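Local coordinates for protein ATP-dependent DNA helicase PIF1 (Candida albicans, PDB 7OTJ) that probably unwinds DNA in the 5'-3' direction by ATP hydrolysis, resolving G-quadruplexes and RNA-DNA hybrids to keep nuclear and mitochondrial genomes stable, at residues N203-G208 / Q475-L480; L139-D144 / S174-T179. All blocks are in the same frame, centred on the assembly; numbering follows the deposited sequence.

Contact 1 (N203-G208 / Q475-L480)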
ATOM      1  N   ASN A 203      -2.720  -9.586 -19.930  1.00 42.46           N
ATOM      2  CA  ASN A 203      -3.677 -10.632 -19.572  1.00 42.77           C
ATOM      3  C   ASN A 203      -3.060 -12.021 -19.667  1.00 47.35           C
ATOM      4  O   ASN A 203      -3.398 -12.911 -18.877  1.00 52.49           O
ATOM      5  CB  ASN A 203      -4.931 -10.537 -20.437  1.00 43.46           C
ATOM      6  CG  ASN A 203      -5.860  -9.448 -19.970  1.00 46.29           C
ATOM      7  OD1 ASN A 203      -5.752  -8.964 -18.834  1.00 41.48           O
ATOM      8  ND2 ASN A 203      -6.776  -9.046 -20.837  1.00 54.03           N
ATOM      9  N   ASN A 204      -2.162 -12.229 -20.635  1.00 49.43           N
ATOM     10  CA  ASN A 204      -1.533 -13.535 -20.809  1.00 46.08           C
ATOM     11  C   ASN A 204      -0.703 -13.926 -19.593  1.00 47.97           C
ATOM     12  O   ASN A 204      -0.494 -15.120 -19.343  1.00 59.66           O
ATOM     13  CB  ASN A 204      -0.649 -13.533 -22.065  1.00 51.68           C
ATOM     14  CG  ASN A 204      -1.452 -13.553 -23.362  1.00 52.65           C
ATOM     15  OD1 ASN A 204      -2.579 -14.041 -23.403  1.00 54.15           O
ATOM     16  ND2 ASN A 204      -0.857 -13.033 -24.435  1.00 48.86           N
ATOM     17  N   LEU A 205      -0.197 -12.944 -18.843  1.00 44.40           N
ATOM     18  CA  LEU A 205       0.631 -13.243 -17.680  1.00 49.05           C
ATOM     19  C   LEU A 205      -0.165 -13.828 -16.518  1.00 60.57           C
ATOM     20  O   LEU A 205       0.431 -14.446 -15.627  1.00 59.42           O
ATOM     21  CB  LEU A 205       1.358 -11.977 -17.224  1.00 43.12           C
ATOM     22  CG  LEU A 205       2.202 -11.253 -18.278  1.00 48.63           C
ATOM     23  CD1 LEU A 205       2.792  -9.987 -17.678  1.00 49.19           C
ATOM     24  CD2 LEU A 205       3.305 -12.147 -18.877  1.00 45.02           C
ATOM     25  N   ARG A 206      -1.494 -13.680 -16.528  1.00 59.61           N
ATOM     26  CA  ARG A 206      -2.304 -13.969 -15.346  1.00 53.49           C
ATOM     27  C   ARG A 206      -2.218 -15.439 -14.941  1.00 60.05           C
ATOM     28  O   ARG A 206      -1.945 -15.753 -13.778  1.00 56.40           O
ATOM     29  CB  ARG A 206      -3.750 -13.545 -15.602  1.00 57.74           C
ATOM     30  CG  ARG A 206      -3.896 -12.038 -15.781  1.00 49.44           C
ATOM     31  CD  ARG A 206      -5.300 -11.629 -16.189  1.00 47.66           C
ATOM     32  NE  ARG A 206      -6.303 -11.900 -15.163  1.00 74.54           N
ATOM     33  CZ  ARG A 206      -6.474 -11.176 -14.065  1.00 63.00           C
ATOM     34  NH1 ARG A 206      -5.656 -10.183 -13.756  1.00 59.83           N
ATOM     35  NH2 ARG A 206      -7.493 -11.454 -13.256  1.00 49.12           N
ATOM     36  N   ASP A 207      -2.467 -16.354 -15.879  1.00 57.96           N
ATOM     37  CA  ASP A 207      -2.433 -17.781 -15.569  1.00 58.46           C
ATOM     38  C   ASP A 207      -1.027 -18.371 -15.556  1.00 72.68           C
ATOM     39  O   ASP A 207      -0.882 -19.560 -15.249  1.00 70.84           O
ATOM     40  CB  ASP A 207      -3.304 -18.573 -16.548  1.00 60.28           C
ATOM     41  CG  ASP A 207      -2.994 -18.260 -17.989  1.00 78.42           C
ATOM     42  OD1 ASP A 207      -2.802 -17.067 -18.312  1.00 86.94           O
ATOM     43  OD2 ASP A 207      -2.943 -19.202 -18.807  1.00 83.65           O
ATOM     44  N   GLY A 208       0.003 -17.599 -15.909  1.00 70.58           N
ATOM     45  CA  GLY A 208       1.365 -18.075 -15.880  1.00 67.69           C
ATOM     46  C   GLY A 208       1.896 -18.559 -17.217  1.00 68.50           C
ATOM     47  O   GLY A 208       3.113 -18.535 -17.429  1.00 80.48           O
ATOM     48  N   GLN A 475       4.010 -11.716  -9.068  1.00 42.13           N
ATOM     49  CA  GLN A 475       4.908 -10.572  -8.916  1.00 44.35           C
ATOM     50  C   GLN A 475       5.263  -9.946 -10.267  1.00 51.93           C
ATOM     51  O   GLN A 475       5.338  -8.716 -10.389  1.00 44.88           O
ATOM     52  CB  GLN A 475       6.167 -10.998  -8.160  1.00 47.23           C
ATOM     53  CG  GLN A 475       6.949  -9.855  -7.532  1.00 47.23           C
ATOM     54  CD  GLN A 475       8.047 -10.351  -6.607  1.00 49.74           C
ATOM     55  OE1 GLN A 475       8.538 -11.473  -6.751  1.00 58.21           O
ATOM     56  NE2 GLN A 475       8.430  -9.521  -5.643  1.00 47.77           N
ATOM     57  N   ALA A 476       5.513 -10.769 -11.289  1.00 44.95           N
ATOM     58  CA  ALA A 476       5.744 -10.213 -12.619  1.00 47.63           C
ATOM     59  C   ALA A 476       4.500  -9.484 -13.118  1.00 42.41           C
ATOM     60  O   ALA A 476       4.585  -8.351 -13.604  1.00 42.15           O
ATOM     61  CB  ALA A 476       6.179 -11.313 -13.595  1.00 49.99           C
ATOM     62  N   TYR A 477       3.327 -10.111 -12.979  1.00 47.41           N
ATOM     63  CA  TYR A 477       2.091  -9.500 -13.465  1.00 42.25           C
ATOM     64  C   TYR A 477       1.832  -8.144 -12.810  1.00 41.53           C
ATOM     65  O   TYR A 477       1.496  -7.170 -13.494  1.00 41.09           O
ATOM     66  CB  TYR A 477       0.901 -10.432 -13.236  1.00 42.30           C
ATOM     67  CG  TYR A 477      -0.402  -9.789 -13.635  1.00 48.37           C
ATOM     68  CD1 TYR A 477      -0.616  -9.375 -14.943  1.00 48.25           C
ATOM     69  CD2 TYR A 477      -1.412  -9.570 -12.704  1.00 41.78           C
ATOM     70  CE1 TYR A 477      -1.796  -8.767 -15.314  1.00 46.61           C
ATOM     71  CE2 TYR A 477      -2.596  -8.968 -13.068  1.00 41.87           C
ATOM     72  CZ  TYR A 477      -2.784  -8.568 -14.373  1.00 43.02           C
ATOM     73  OH  TYR A 477      -3.966  -7.969 -14.737  1.00 47.59           O
ATOM     74  N   VAL A 478       1.932  -8.076 -11.476  1.00 43.14           N
ATOM     75  CA  VAL A 478       1.762  -6.801 -10.773  1.00 43.66           C
ATOM     76  C   VAL A 478       2.763  -5.770 -11.281  1.00 40.08           C
ATOM     77  O   VAL A 478       2.399  -4.633 -11.604  1.00 41.19           O
ATOM     78  CB  VAL A 478       1.882  -7.000  -9.249  1.00 39.63           C
ATOM     79  CG1 VAL A 478       1.903  -5.665  -8.534  1.00 39.16           C
ATOM     80  CG2 VAL A 478       0.733  -7.837  -8.739  1.00 40.70           C
ATOM     81  N   ALA A 479       4.034  -6.165 -11.391  1.00 44.30           N
ATOM     82  CA  ALA A 479       5.076  -5.228 -11.807  1.00 47.50           C
ATOM     83  C   ALA A 479       4.793  -4.678 -13.194  1.00 41.17           C
ATOM     84  O   ALA A 479       4.744  -3.459 -13.395  1.00 41.21           O
ATOM     85  CB  ALA A 479       6.444  -5.911 -11.775  1.00 41.43           C
ATOM     86  N   LEU A 480       4.594  -5.562 -14.167  1.00 41.65           N
ATOM     87  CA  LEU A 480       4.400  -5.095 -15.530  1.00 46.13           C
ATOM     88  C   LEU A 480       3.076  -4.362 -15.720  1.00 42.65           C
ATOM     89  O   LEU A 480       2.984  -3.513 -16.613  1.00 49.45           O
ATOM     90  CB  LEU A 480       4.510  -6.279 -16.495  1.00 49.68           C
ATOM     91  CG  LEU A 480       5.854  -7.022 -16.403  1.00 46.83           C
ATOM     92  CD1 LEU A 480       5.925  -8.219 -17.339  1.00 47.54           C
ATOM     93  CD2 LEU A 480       7.012  -6.062 -16.658  1.00 44.08           C
TER

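Contact 2 (L139-D144 / S174-T179)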
ATOM      1  N   LEU A 139     -19.059  -6.847   4.706  1.00 45.11           N
ATOM      2  CA  LEU A 139     -17.711  -7.018   4.190  1.00 49.85           C
ATOM      3  C   LEU A 139     -17.702  -6.694   2.701  1.00 44.92           C
ATOM      4  O   LEU A 139     -18.512  -7.231   1.939  1.00 38.89           O
ATOM      5  CB  LEU A 139     -17.229  -8.446   4.438  1.00 48.39           C
ATOM      6  CG  LEU A 139     -15.815  -8.794   3.987  1.00 41.33           C
ATOM      7  CD1 LEU A 139     -14.806  -7.933   4.721  1.00 37.85           C
ATOM      8  CD2 LEU A 139     -15.553 -10.262   4.244  1.00 38.75           C
ATOM      9  N   VAL A 140     -16.802  -5.797   2.299  1.00 37.87           N
ATOM     10  CA  VAL A 140     -16.618  -5.421   0.897  1.00 40.84           C
ATOM     11  C   VAL A 140     -15.160  -5.697   0.557  1.00 37.61           C
ATOM     12  O   VAL A 140     -14.278  -4.888   0.867  1.00 36.61           O
ATOM     13  CB  VAL A 140     -16.976  -3.955   0.623  1.00 42.59           C
ATOM     14  CG1 VAL A 140     -16.685  -3.600  -0.846  1.00 37.78           C
ATOM     15  CG2 VAL A 140     -18.440  -3.664   0.991  1.00 38.86           C
ATOM     16  N   ALA A 141     -14.896  -6.853  -0.044  1.00 36.86           N
ATOM     17  CA  ALA A 141     -13.550  -7.217  -0.458  1.00 41.17           C
ATOM     18  C   ALA A 141     -13.314  -6.810  -1.904  1.00 38.54           C
ATOM     19  O   ALA A 141     -14.183  -6.981  -2.764  1.00 40.61           O
ATOM     20  CB  ALA A 141     -13.323  -8.719  -0.297  1.00 36.72           C
ATOM     21  N   CYS A 142     -12.115  -6.310  -2.177  1.00 41.47           N
ATOM     22  CA  CYS A 142     -11.792  -5.769  -3.489  1.00 41.07           C
ATOM     23  C   CYS A 142     -10.350  -6.114  -3.824  1.00 47.46           C
ATOM     24  O   CYS A 142      -9.448  -5.833  -3.030  1.00 46.18           O
ATOM     25  CB  CYS A 142     -12.010  -4.253  -3.513  1.00 39.54           C
ATOM     26  SG  CYS A 142     -11.459  -3.431  -5.010  1.00 43.83           S
ATOM     27  N   GLY A 143     -10.130  -6.721  -4.984  1.00 47.14           N
ATOM     28  CA  GLY A 143      -8.771  -7.024  -5.392  1.00 44.16           C
ATOM     29  C   GLY A 143      -8.747  -8.053  -6.511  1.00 49.57           C
ATOM     30  O   GLY A 143      -9.737  -8.256  -7.213  1.00 42.98           O
ATOM     31  N   ASP A 144      -7.589  -8.698  -6.644  1.00 44.70           N
ATOM     32  CA  ASP A 144      -7.312  -9.581  -7.773  1.00 38.72           C
ATOM     33  C   ASP A 144      -6.370 -10.664  -7.270  1.00 41.63           C
ATOM     34  O   ASP A 144      -5.221 -10.367  -6.931  1.00 51.79           O
ATOM     35  CB  ASP A 144      -6.702  -8.797  -8.937  1.00 37.91           C
ATOM     36  CG  ASP A 144      -6.403  -9.671 -10.153  1.00 53.41           C
ATOM     37  OD1 ASP A 144      -6.882 -10.828 -10.206  1.00 45.82           O
ATOM     38  OD2 ASP A 144      -5.680  -9.196 -11.063  1.00 43.33           O
ATOM     39  N   SER A 174     -12.816 -20.036   6.204  1.00 50.79           N
ATOM     40  CA  SER A 174     -14.216 -20.194   6.569  1.00 48.22           C
ATOM     41  C   SER A 174     -14.905 -18.840   6.661  1.00 51.99           C
ATOM     42  O   SER A 174     -16.079 -18.718   6.294  1.00 51.27           O
ATOM     43  CB  SER A 174     -14.329 -20.947   7.894  1.00 49.83           C
ATOM     44  OG  SER A 174     -15.682 -21.124   8.260  1.00 82.33           O
ATOM     45  N   ALA A 175     -14.174 -17.804   7.084  1.00 45.37           N
ATOM     46  CA  ALA A 175     -14.747 -16.463   7.154  1.00 45.91           C
ATOM     47  C   ALA A 175     -15.240 -16.014   5.788  1.00 53.22           C
ATOM     48  O   ALA A 175     -16.371 -15.535   5.648  1.00 52.68           O
ATOM     49  CB  ALA A 175     -13.714 -15.480   7.701  1.00 43.12           C
ATOM     50  N   TRP A 176     -14.398 -16.171   4.764  1.00 44.94           N
ATOM     51  CA  TRP A 176     -14.776 -15.774   3.413  1.00 43.63           C
ATOM     52  C   TRP A 176     -16.048 -16.480   2.963  1.00 43.91           C
ATOM     53  O   TRP A 176     -16.973 -15.847   2.440  1.00 42.93           O
ATOM     54  CB  TRP A 176     -13.627 -16.085   2.455  1.00 45.00           C
ATOM     55  CG  TRP A 176     -13.850 -15.676   1.044  1.00 41.51           C
ATOM     56  CD1 TRP A 176     -14.542 -16.361   0.087  1.00 42.33           C
ATOM     57  CD2 TRP A 176     -13.348 -14.494   0.410  1.00 40.80           C
ATOM     58  NE1 TRP A 176     -14.515 -15.666  -1.105  1.00 41.61           N
ATOM     59  CE2 TRP A 176     -13.785 -14.518  -0.930  1.00 40.31           C
ATOM     60  CE3 TRP A 176     -12.573 -13.414   0.847  1.00 39.21           C
ATOM     61  CZ2 TRP A 176     -13.476 -13.507  -1.828  1.00 39.39           C
ATOM     62  CZ3 TRP A 176     -12.265 -12.411  -0.051  1.00 38.33           C
ATOM     63  CH2 TRP A 176     -12.716 -12.465  -1.370  1.00 42.65           C
ATOM     64  N   LYS A 177     -16.117 -17.797   3.170  1.00 45.82           N
ATOM     65  CA  LYS A 177     -17.204 -18.576   2.589  1.00 48.08           C
ATOM     66  C   LYS A 177     -18.549 -18.261   3.232  1.00 49.90           C
ATOM     67  O   LYS A 177     -19.585 -18.342   2.564  1.00 52.22           O
ATOM     68  CB  LYS A 177     -16.887 -20.067   2.698  1.00 47.85           C
ATOM     69  CG  LYS A 177     -15.575 -20.440   2.045  1.00 47.82           C
ATOM     70  CD  LYS A 177     -15.302 -21.932   2.122  1.00 61.60           C
ATOM     71  CE  LYS A 177     -13.954 -22.275   1.499  1.00 52.20           C
ATOM     72  NZ  LYS A 177     -13.632 -23.722   1.617  1.00 70.96           N
ATOM     73  N   GLU A 178     -18.563 -17.906   4.514  1.00 46.17           N
ATOM     74  CA  GLU A 178     -19.821 -17.599   5.175  1.00 54.20           C
ATOM     75  C   GLU A 178     -20.215 -16.130   5.058  1.00 55.22           C
ATOM     76  O   GLU A 178     -21.385 -15.803   5.281  1.00 45.78           O
ATOM     77  CB  GLU A 178     -19.762 -18.011   6.652  1.00 47.40           C
ATOM     78  CG  GLU A 178     -19.019 -17.044   7.535  1.00 50.25           C
ATOM     79  CD  GLU A 178     -19.145 -17.387   8.999  1.00 55.50           C
ATOM     80  OE1 GLU A 178     -19.789 -18.408   9.325  1.00 75.03           O
ATOM     81  OE2 GLU A 178     -18.601 -16.631   9.829  1.00 62.76           O
ATOM     82  N   THR A 179     -19.295 -15.245   4.671  1.00 50.23           N
ATOM     83  CA  THR A 179     -19.593 -13.817   4.598  1.00 49.34           C
ATOM     84  C   THR A 179     -19.831 -13.330   3.174  1.00 50.94           C
ATOM     85  O   THR A 179     -20.821 -12.635   2.921  1.00 49.72           O
ATOM     86  CB  THR A 179     -18.470 -12.988   5.229  1.00 45.68           C
ATOM     87  OG1 THR A 179     -18.179 -13.480   6.541  1.00 51.77           O
ATOM     88  CG2 THR A 179     -18.907 -11.541   5.333  1.00 48.97           C
TER

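Contact 1 (N203-G208 / Q475-L480)
Tyr477 of helix 475-481 reaches Leu205 and Arg206, joining the second RecA-like domain of this Pif1 helicase to residues 203-208, which continue from helix 196-204. The backbones come closest at Leu205 and Tyr477, whose CA atoms are 5.8 Å apart. The close-packed part is apolar. Leu205 CD1 meets Leu480 CD1 at 3.6 Å, the two side chains crossing at about a right angle, and Phe218 of helix 212-219 touches both leucines. With CG anti to the backbone N (chi1 176°), the Tyr477 ring reaches out from its helix to meet Leu205 CB, which approaches obliquely and lies 4.0 Å from Tyr477 CD1. Arg206 CG sits over the ring on that same side, 4.1 Å from the Tyr477 centroid and offset toward the rim, a CH-pi contact. The looser, polar side begins beyond that methylene, where Arg206 is partly exposed, in contrast to the buried Leu205, Tyr477 and Leu480. The bend at chi3 turns the guanidinium back to the phenol, its plane 77° from the ring. Its stronger partner is Asp144, through a salt bridge, while Tyr477 OH also bonds the backbone N of Ala27, a residue of the tetrafluoroaluminate pocket. The bond from Arg206 NH1 to Tyr477 OH is weak, 3.0 Å long but bent to 128° at the hydrogen.

Contact 2 (L139-D144 / S174-T179)
Leu139 and Ala141, alternate residues on one side of strand 138-143, face the short helix 174-179 and pack it against the parallel sheet of the first RecA-like domain. All the contacts across the pair are apolar. At one end Thr179 offers its methyl group: CG2 lies 3.6 Å from Leu139 CB and 3.8 Å from Leu139 CD2, the two side chains crossing at about a right angle. At the other end the six-membered part of the Trp176 indole reaches Ala141, whose CB is 3.8 Å from Trp176 CZ3 and 3.9 Å from Trp176 CH2, in an oblique approach. The extended first torsion of Trp176 (chi1 -177°) puts CG opposite the backbone N and carries the indole far enough out for its six-membered ring to touch Ala141. A further aromatic contact lies outside the pair, where Trp176 and Phe22 of the adjacent strand 21-25 meet edge-to-face. Polar bonding stays within the helix: Thr179 OG1 donates to Ala175 O at 2.9 Å, tilted 28° from the carbonyl plane. This turns the hydroxyl back to the helix backbone one turn earlier while the methyl meets Leu139, so the buried threonine satisfies its polar atom locally and presents a hydrocarbon surface to the sheet.

Contacts 1 and 2 have centres about 23 Å apart, yet they meet through Asp144, the last residue of segment 139-144. Asp144 OD2 forms a salt bridge with Arg206 NH1 at 2.9 Å and packs 3.7 Å from Tyr477 CE2. The apolar packing of 139-144 on 174-179 thus involves the earlier part of a segment whose continuation, Asp144, reaches contact 1. The nucleotide site lies much nearer contact 1: the Tyr477 side chain is about 6 Å from the bound tetrafluoroaluminate and 8 Å from ADP, whereas the Ala141 side chain is about 13 Å from the tetrafluoroaluminate. Asp144 OD2 also bonds Gln147, a residue of the tetrafluoroaluminate pocket.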